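Local coordinates for A-type flavoprotein (Giardia intestinalis, PDB 2Q9U) that probably reduces oxygen to water at a diiron centre, using electrons passed on by a bound flavin mononucleotide, at residues A[61-64]-A[65-68]. Sequence-based numbering, arbitrary orientation.
Sequences FAEE and WLSR
From Phe-61 O to Trp-65 N (3.1 Å) and on to Glu-64 O with Arg-68 N (2.9 Å), four successive i to i+4 hydrogen bonds wind residues 61-68 into the first turns of a helix, with Phe-61 at its N-cap. Glu-64 and Arg-68, one turn apart, run side by side: the glutamate is fully extended, CG anti to the backbone N (chi1 -174°), and offers the anti lone pair of OE2 to Arg-68 NH2 at 2.9 Å. Carboxylate and guanidinium planes are turned 47° apart and one hydrogen bond joins them, OE2 lying 27° out of the guanidinium plane. The long arginine is shared between two carboxylates, its NH1 forming a salt bridge with Asp-279 of the second subunit. Ser-67, short enough to fold back on its own helix, places OG 2.8 Å from Glu-63 O; this carbonyl also accepts Ser-67 N, the two donors approaching from opposite faces of its plane. The buried ring of Trp-65 meets Phe-101, with NE1 hydrogen-bonded to Ser-43 OG, while Ala-62 is small enough to lie against His-97. These i to i+4 pairings belong to the crossover helix of a beta-alpha-beta unit, between strands 52-54 and 80-82 of the metallo-beta-lactamase-like domain.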
loop_
_atom_site.group_PDB
_atom_site.type_symbol
_atom_site.label_atom_id
_atom_site.label_comp_id
_atom_site.label_asym_id
_atom_site.label_seq_id
_atom_site.Cartn_x
_atom_site.Cartn_y
_atom_site.Cartn_z
ATOM N N PHE A 61 0.324 23.875 6.734
ATOM C CA PHE A 61 0.555 24.073 8.175
ATOM C C PHE A 61 0.736 25.536 8.563
ATOM O O PHE A 61 1.151 25.837 9.694
ATOM C CB PHE A 61 1.799 23.252 8.579
ATOM C CG PHE A 61 1.682 21.805 8.213
ATOM C CD1 PHE A 61 0.894 20.944 8.984
ATOM C CD2 PHE A 61 2.310 21.304 7.076
ATOM C CE1 PHE A 61 0.748 19.571 8.639
ATOM C CE2 PHE A 61 2.175 19.939 6.715
ATOM C CZ PHE A 61 1.395 19.074 7.509
ATOM N N ALA A 62 0.405 26.439 7.630
ATOM C CA ALA A 62 0.634 27.867 7.816
ATOM C C ALA A 62 0.031 28.434 9.093
ATOM O O ALA A 62 0.714 29.163 9.802
ATOM C CB ALA A 62 0.136 28.673 6.599
ATOM N N GLU A 63 -1.233 28.091 9.383
ATOM C CA GLU A 63 -1.952 28.683 10.531
ATOM C C GLU A 63 -1.411 28.176 11.847
ATOM O O GLU A 63 -1.361 28.901 12.833
ATOM C CB GLU A 63 -3.464 28.406 10.469
ATOM C CG GLU A 63 -4.190 29.096 9.275
ATOM C CD GLU A 63 -4.179 30.646 9.311
ATOM O OE1 GLU A 63 -3.965 31.270 10.388
ATOM O OE2 GLU A 63 -4.403 31.258 8.233
ATOM N N GLU A 64 -0.996 26.916 11.854
ATOM C CA GLU A 64 -0.307 26.382 13.039
ATOM C C GLU A 64 1.008 27.108 13.351
ATOM O O GLU A 64 1.269 27.500 14.507
ATOM C CB GLU A 64 -0.090 24.877 12.878
ATOM C CG GLU A 64 0.504 24.218 14.142
ATOM C CD GLU A 64 0.756 22.706 14.006
ATOM O OE1 GLU A 64 0.399 22.065 12.982
ATOM O OE2 GLU A 64 1.356 22.163 14.951
ATOM N N TRP A 65 1.836 27.282 12.325
ATOM C CA TRP A 65 3.091 28.021 12.393
ATOM C C TRP A 65 2.848 29.466 12.867
ATOM O O TRP A 65 3.538 29.982 13.771
ATOM C CB TRP A 65 3.708 28.006 10.995
ATOM C CG TRP A 65 4.961 28.841 10.784
ATOM C CD1 TRP A 65 6.171 28.706 11.424
ATOM C CD2 TRP A 65 5.135 29.902 9.820
ATOM N NE1 TRP A 65 7.064 29.627 10.926
ATOM C CE2 TRP A 65 6.460 30.370 9.949
ATOM C CE3 TRP A 65 4.281 30.523 8.891
ATOM C CZ2 TRP A 65 6.972 31.442 9.173
ATOM C CZ3 TRP A 65 4.791 31.581 8.114
ATOM C CH2 TRP A 65 6.120 32.021 8.261
ATOM N N LEU A 66 1.857 30.122 12.275
ATOM C CA LEU A 66 1.570 31.514 12.664
ATOM C C LEU A 66 1.099 31.563 14.125
ATOM O O LEU A 66 1.457 32.503 14.856
ATOM C CB LEU A 66 0.519 32.111 11.719
ATOM C CG LEU A 66 1.035 32.340 10.285
ATOM C CD1 LEU A 66 -0.110 32.700 9.311
ATOM C CD2 LEU A 66 2.150 33.411 10.252
ATOM N N SER A 67 0.325 30.550 14.534
ATOM C CA SER A 67 -0.183 30.457 15.912
ATOM C C SER A 67 0.954 30.324 16.921
ATOM O O SER A 67 0.949 30.990 17.963
ATOM C CB SER A 67 -1.191 29.313 16.077
ATOM O OG SER A 67 -2.384 29.634 15.381
ATOM N N ARG A 68 1.923 29.458 16.610
ATOM C CA ARG A 68 3.116 29.332 17.443
ATOM C C ARG A 68 3.935 30.618 17.527
ATOM O O ARG A 68 4.363 31.014 18.612
ATOM C CB ARG A 68 3.991 28.165 16.980
ATOM C CG ARG A 68 3.288 26.813 17.091
ATOM C CD ARG A 68 4.328 25.720 16.855
ATOM N NE ARG A 68 3.715 24.406 16.702
ATOM C CZ ARG A 68 3.282 23.667 17.715
ATOM N NH1 ARG A 68 3.382 24.130 18.963
ATOM N NH2 ARG A 68 2.744 22.466 17.473
#